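Local coordinates for protein aromatic amino acid aminotransferase I (Candida albicans WO-1, PDB 6HNU) that probably transfers the amino group of aromatic L-amino acids to 2-oxoglutarate, using pyridoxal 5'-phosphate as its cofactor, at residues D95-L99 against A100-Q104; H121-V125 against H126-Y130; Y321-L324 against H325-S328. All blocks are in the same frame, centred on the assembly; numbering follows the deposited sequence.

Contact 1: residues D95-L99 against A100-Q104; sequences DQIEL and ARSLQ
E98 and R101, three residues apart at the start of helix 99-102, are joined side-on through two nitrogens. R101 NE donates to E98 OE2 at 2.9 Å, almost straight at 175°, and R101 NH2 reaches E98 OE1 at 3.0 Å. Both oxygens lie close to the guanidinium plane, yet each is met from above the carboxylate plane, since the two flat groups are turned 49° against each other. R101 leaves the backbone with CG opposite its own N (chi1 -177°) and then bends at chi3, which turns the guanidinium back toward E98 and the loop residues before the helix. I97 CG2 sits above one face of that group, toward its rim, 3.7 Å from R101 NH1. This ion pair forms the looser, partly exposed side of the contact.

The tight side is made by I97, L99, S102 and L103, all buried. S102 OG donates to I97 O at 2.8 Å from above the carbonyl plane, while S102 CB rests against I97 CG2. E98, at the N-cap position, offers its carbonyl oxygen to two amides, R101 N and, at 2.8 Å, S102 N. One residue on, L99 O accepts from L103 N, and L99 CB touches L103 CD1 at 3.9 Å.

S102 also leans on A338 of helix 334-377, and L103 on A303 of the second subunit. Q104, its NE2 bonded to P48 O, leads directly into Y105 of the pyridoxal 5'-phosphate site. R101 NH1 forms a further salt bridge with E113 of helix 112-126. R101 therefore stands between two carboxylates, which would favour its positive charge and limit rotation of the guanidinium, whereas on the buried side I97 O satisfies the S102 hydroxyl.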
# COMPACT_ATOMS: atom_id res chain seq x y z
N ASP B 95 -16.70 14.68 14.56
CA ASP B 95 -15.31 14.14 14.50
C ASP B 95 -15.21 12.97 13.51
O ASP B 95 -14.20 12.22 13.60
CB ASP B 95 -14.84 13.75 15.90
CG ASP B 95 -14.97 14.89 16.91
OD1 ASP B 95 -14.42 15.94 16.64
OD2 ASP B 95 -15.63 14.71 17.95
N GLN B 96 -16.15 12.86 12.56
CA GLN B 96 -16.12 11.79 11.51
C GLN B 96 -15.34 12.28 10.29
O GLN B 96 -15.17 13.51 10.11
CB GLN B 96 -17.53 11.39 11.11
CG GLN B 96 -18.35 10.83 12.27
CD GLN B 96 -17.59 9.78 13.05
OE1 GLN B 96 -17.22 8.73 12.52
NE2 GLN B 96 -17.33 10.07 14.31
N ILE B 97 -14.86 11.36 9.46
CA ILE B 97 -14.19 11.74 8.19
C ILE B 97 -15.18 11.41 7.08
O ILE B 97 -15.21 10.25 6.59
CB ILE B 97 -12.79 11.11 8.03
CG1 ILE B 97 -12.07 10.93 9.37
CG2 ILE B 97 -11.98 11.99 7.08
CD1 ILE B 97 -10.93 9.93 9.38
N GLU B 98 -16.01 12.39 6.76
CA GLU B 98 -17.14 12.22 5.82
C GLU B 98 -16.57 11.72 4.49
O GLU B 98 -15.42 12.10 4.15
CB GLU B 98 -17.93 13.54 5.70
CG GLU B 98 -17.16 14.67 5.03
CD GLU B 98 -16.24 15.49 5.91
OE1 GLU B 98 -16.14 15.20 7.12
OE2 GLU B 98 -15.57 16.40 5.36
N LEU B 99 -17.32 10.86 3.79
CA LEU B 99 -16.77 10.12 2.62
C LEU B 99 -16.38 11.08 1.50
O LEU B 99 -15.51 10.71 0.70
CB LEU B 99 -17.78 9.09 2.11
CG LEU B 99 -18.29 8.08 3.12
CD1 LEU B 99 -19.27 7.14 2.43
CD2 LEU B 99 -17.13 7.31 3.76
N ALA B 100 -17.02 12.25 1.37
CA ALA B 100 -16.65 13.25 0.35
C ALA B 100 -15.16 13.62 0.53
O ALA B 100 -14.52 13.97 -0.45
CB ALA B 100 -17.57 14.46 0.46
N ARG B 101 -14.64 13.53 1.76
CA ARG B 101 -13.23 13.81 2.14
C ARG B 101 -12.42 12.50 2.32
O ARG B 101 -11.31 12.41 1.71
CB ARG B 101 -13.22 14.69 3.39
CG ARG B 101 -11.85 15.13 3.89
CD ARG B 101 -11.89 16.37 4.79
NE ARG B 101 -12.78 16.10 5.91
CZ ARG B 101 -12.40 15.67 7.12
NH1 ARG B 101 -11.11 15.55 7.41
NH2 ARG B 101 -13.31 15.38 8.03
N SER B 102 -12.92 11.47 3.04
CA SER B 102 -12.11 10.23 3.25
C SER B 102 -11.92 9.45 1.93
O SER B 102 -10.94 8.71 1.83
CB SER B 102 -12.70 9.36 4.37
OG SER B 102 -14.11 9.24 4.27
N LEU B 103 -12.83 9.57 0.96
CA LEU B 103 -12.74 8.88 -0.37
C LEU B 103 -12.12 9.80 -1.44
O LEU B 103 -11.94 9.35 -2.60
CB LEU B 103 -14.14 8.39 -0.78
CG LEU B 103 -14.74 7.30 0.09
CD1 LEU B 103 -16.03 6.79 -0.54
CD2 LEU B 103 -13.75 6.14 0.29
N GLN B 104 -11.76 11.03 -1.07
CA GLN B 104 -10.99 11.97 -1.93
C GLN B 104 -9.49 11.72 -1.72
O GLN B 104 -9.10 11.32 -0.63
CB GLN B 104 -11.36 13.41 -1.59
CG GLN B 104 -10.72 14.46 -2.50
CD GLN B 104 -10.96 14.21 -3.97
OE1 GLN B 104 -10.26 13.42 -4.61
NE2 GLN B 104 -11.97 14.87 -4.53

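Contact 2: residues H121-V125 against H126-Y130; sequences HTDMV and HKVPY
The imidazole of H126 carries V125 CG1 over one face, a CH-pi contact with the methyl 3.6 Å from the ring centroid and 15° off the normal, displaced toward the NE2-CE1 side of the rim. The chi1 of V125 (175°) sets CG1 anti to the backbone N and beside the carbonyl carbon, which brings the methyl over the next residue's ring. At the ring edge, T122 O approaches H126 CD2 to 3.3 Å. A water in the ring plane sits 2.9 Å from H126 NE2 and also takes a weak hydrogen bond from H121 NE2, linking two histidines that do not touch. H126 ND1 is held by S282, so both ring nitrogens have polar partners, and the ring of Y250 meets the imidazole at a slant.

The helix ends at H126. H126 N still donates to T122 O at 2.9 Å, and K127 N to D123 O at 2.9 Å. Past K127 the chain turns away, and the D123 side chain takes over: OD1 receives a weak, bent bond from V128 N at 3.3 Å. A second water donates to both D123 OD1, at 2.6 Å, and V128 O, bridging the side chain of the last turn to the departing loop. T122 CG2 and V128 CG2 approach across the turn, next to W133.

K127 adopts positive phi (44°), a left-handed residue of the kind that commonly ends an alpha helix; here it closes helix 112-126 and sends the chain toward strand 133-138, an outermost strand of the mixed sheet in this PLP-dependent aminotransferase.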
# COMPACT_ATOMS: atom_id res chain seq x y z
N HIS B 121 -3.47 8.32 21.74
CA HIS B 121 -3.21 6.92 22.13
C HIS B 121 -1.71 6.72 22.39
O HIS B 121 -1.33 6.27 23.52
CB HIS B 121 -3.75 5.95 21.10
CG HIS B 121 -3.32 4.54 21.37
ND1 HIS B 121 -3.84 3.80 22.43
CD2 HIS B 121 -2.37 3.78 20.77
CE1 HIS B 121 -3.24 2.62 22.45
NE2 HIS B 121 -2.31 2.58 21.44
N THR B 122 -0.89 7.08 21.41
CA THR B 122 0.59 6.93 21.47
C THR B 122 1.14 7.66 22.71
O THR B 122 1.90 7.05 23.47
CB THR B 122 1.23 7.39 20.16
OG1 THR B 122 0.74 6.52 19.14
CG2 THR B 122 2.74 7.36 20.18
N ASP B 123 0.74 8.92 22.94
CA ASP B 123 1.31 9.70 24.05
C ASP B 123 0.84 9.16 25.41
O ASP B 123 1.64 9.17 26.36
CB ASP B 123 1.01 11.19 23.90
CG ASP B 123 2.10 12.07 24.49
OD1 ASP B 123 3.24 11.58 24.72
OD2 ASP B 123 1.83 13.27 24.61
N MET B 124 -0.43 8.76 25.53
CA MET B 124 -1.00 8.24 26.80
C MET B 124 -0.21 7.00 27.23
O MET B 124 0.02 6.82 28.40
CB MET B 124 -2.45 7.87 26.50
CG MET B 124 -3.26 7.44 27.64
SD MET B 124 -4.81 6.77 27.00
CE MET B 124 -5.27 7.93 25.72
N VAL B 125 0.19 6.16 26.27
CA VAL B 125 0.85 4.86 26.56
C VAL B 125 2.37 5.03 26.67
O VAL B 125 2.97 4.42 27.56
CB VAL B 125 0.48 3.80 25.50
CG1 VAL B 125 1.25 2.52 25.74
CG2 VAL B 125 -1.02 3.51 25.46
N HIS B 126 2.99 5.83 25.82
CA HIS B 126 4.45 5.80 25.58
C HIS B 126 5.13 7.07 26.09
O HIS B 126 6.37 7.04 26.19
CB HIS B 126 4.77 5.58 24.09
CG HIS B 126 4.21 4.29 23.60
ND1 HIS B 126 4.70 3.06 24.02
CD2 HIS B 126 3.12 4.03 22.83
CE1 HIS B 126 3.98 2.10 23.45
NE2 HIS B 126 3.00 2.68 22.69
N LYS B 127 4.38 8.14 26.37
CA LYS B 127 4.94 9.39 26.94
C LYS B 127 6.24 9.75 26.20
O LYS B 127 7.34 9.77 26.82
CB LYS B 127 5.08 9.16 28.46
CG LYS B 127 4.45 10.23 29.35
CD LYS B 127 4.52 11.65 28.79
CE LYS B 127 4.09 12.73 29.76
NZ LYS B 127 5.15 13.04 30.75
N VAL B 128 6.17 10.00 24.89
CA VAL B 128 7.39 10.17 24.04
C VAL B 128 8.21 11.32 24.61
O VAL B 128 7.65 12.40 24.86
CB VAL B 128 7.03 10.42 22.55
CG1 VAL B 128 8.27 10.49 21.67
CG2 VAL B 128 6.07 9.35 22.04
N PRO B 129 9.49 11.11 24.95
CA PRO B 129 10.21 12.02 25.86
C PRO B 129 11.04 13.12 25.21
O PRO B 129 11.79 13.74 25.88
CB PRO B 129 11.14 11.04 26.57
CG PRO B 129 11.57 10.13 25.44
CD PRO B 129 10.27 9.88 24.71
N TYR B 130 10.84 13.37 23.92
CA TYR B 130 11.36 14.57 23.20
C TYR B 130 10.17 15.29 22.57
O TYR B 130 9.04 14.75 22.51
CB TYR B 130 12.44 14.19 22.18
CG TYR B 130 11.96 13.26 21.09
CD1 TYR B 130 11.88 11.89 21.30
CD2 TYR B 130 11.58 13.76 19.87
CE1 TYR B 130 11.41 11.05 20.31
CE2 TYR B 130 11.13 12.94 18.85
CZ TYR B 130 11.05 11.57 19.08
OH TYR B 130 10.63 10.75 18.09
O HOH W 1 0.51 2.20 21.28
O HOH W 2 5.08 13.16 25.61

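Contact 3: residues Y321-L324 against H325-S328; sequences YVRL and HEVS
E326 and R323 form an i to i+3 salt bridge on helix 315-327, near the end of that helix. The E326 side chain can be followed outward. Its CB packs on R323 O and its CG lies 3.5 Å from V322 O, so the lower half of the chain rests on carbonyl oxygens of the turn before. Beyond CG it runs extended, and the carboxylate ends alongside the guanidinium of R323. There OE1 accepts from R323 NE at 2.9 Å, nearly straight at 175°, and OE2 accepts from R323 NH2 at 2.9 Å. With the two planes 39° apart, both donors stand out of the carboxylate plane: NH2 on the syn side of OE2, NE above the plane at OE1. R323 reaches this position by bending at chi2 (-68°) and again at chi3; its NH1 is taken by E319, one turn earlier.

On another side of the helix, H325 lays its ring over Y321 O, with CG 3.4 Å from that oxygen, while H325 N donates to the same atom. H325 NE2 bonds E143 and Y321 OH bonds T148, both on helix 141-152.

V327 O is hydrogen-bonded to the OG of S172 of the second subunit. Three residues earlier, L324 O takes two donors from opposite faces of its carbonyl plane, V327 N at 3.1 Å and S328 OG at 3.0 Å.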
# COMPACT_ATOMS: atom_id res chain seq x y z
N TYR B 321 9.61 9.48 5.11
CA TYR B 321 8.58 8.45 4.87
C TYR B 321 7.41 9.03 4.06
O TYR B 321 6.90 8.33 3.20
CB TYR B 321 8.04 7.87 6.17
CG TYR B 321 8.88 6.84 6.86
CD1 TYR B 321 9.88 7.22 7.76
CD2 TYR B 321 8.58 5.50 6.76
CE1 TYR B 321 10.60 6.28 8.49
CE2 TYR B 321 9.31 4.54 7.47
CZ TYR B 321 10.31 4.93 8.34
OH TYR B 321 10.99 4.00 9.09
N VAL B 322 6.92 10.24 4.38
CA VAL B 322 5.75 10.83 3.67
C VAL B 322 6.10 11.02 2.19
O VAL B 322 5.33 10.58 1.32
CB VAL B 322 5.30 12.13 4.36
CG1 VAL B 322 4.22 12.80 3.52
CG2 VAL B 322 4.81 11.87 5.78
N ARG B 323 7.29 11.54 1.87
CA ARG B 323 7.75 11.68 0.46
C ARG B 323 7.70 10.32 -0.23
O ARG B 323 7.21 10.23 -1.36
CB ARG B 323 9.16 12.25 0.45
CG ARG B 323 9.24 13.64 1.06
CD ARG B 323 8.52 14.70 0.22
NE ARG B 323 7.10 14.90 0.50
CZ ARG B 323 6.57 15.61 1.48
NH1 ARG B 323 7.32 16.21 2.40
NH2 ARG B 323 5.25 15.73 1.57
N LEU B 324 8.19 9.28 0.42
CA LEU B 324 8.18 7.93 -0.19
C LEU B 324 6.73 7.46 -0.35
O LEU B 324 6.38 7.01 -1.47
CB LEU B 324 8.97 6.95 0.67
CG LEU B 324 8.90 5.49 0.24
CD1 LEU B 324 9.37 5.28 -1.19
CD2 LEU B 324 9.75 4.65 1.19
N HIS B 325 5.92 7.61 0.69
CA HIS B 325 4.49 7.19 0.64
C HIS B 325 3.75 7.84 -0.55
O HIS B 325 2.96 7.15 -1.18
CB HIS B 325 3.80 7.48 1.95
CG HIS B 325 4.07 6.48 3.02
ND1 HIS B 325 3.65 6.70 4.30
CD2 HIS B 325 4.62 5.25 3.01
CE1 HIS B 325 3.94 5.64 5.04
NE2 HIS B 325 4.54 4.76 4.30
N GLU B 326 3.98 9.14 -0.82
CA GLU B 326 3.38 9.89 -1.94
C GLU B 326 3.51 9.15 -3.27
O GLU B 326 2.55 9.20 -4.02
CB GLU B 326 3.98 11.29 -2.07
CG GLU B 326 3.31 12.19 -1.09
CD GLU B 326 4.01 13.50 -0.80
OE1 GLU B 326 5.15 13.71 -1.27
OE2 GLU B 326 3.39 14.31 -0.07
N VAL B 327 4.64 8.49 -3.53
CA VAL B 327 4.90 7.82 -4.84
C VAL B 327 4.95 6.29 -4.71
O VAL B 327 5.34 5.64 -5.70
CB VAL B 327 6.19 8.38 -5.46
CG1 VAL B 327 6.02 9.87 -5.71
CG2 VAL B 327 7.41 8.10 -4.59
N SER B 328 4.56 5.73 -3.57
CA SER B 328 4.48 4.26 -3.37
C SER B 328 3.01 3.92 -3.03
O SER B 328 2.17 3.89 -3.98
CB SER B 328 5.51 3.79 -2.37
OG SER B 328 5.29 4.28 -1.06

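Contact 3 is the most buried of the three; contacts 1 and 2 are only partly so. Contacts 1 and 3 both reach the second subunit, whereas no other chain of the assembly touches contact 2. Contacts 1 and 3 each carry a side-on arginine-glutamate pair, but in opposite sequence order: the acid precedes the base at the helix start of 95-104 and follows it near the helix end of 321-328. Contact 2 has no such pair and relies on a methyl, an imidazole and bridging waters. R101 reaches helix 112-126, the helix that contact 2 ends, although the two centres are 27 Å apart.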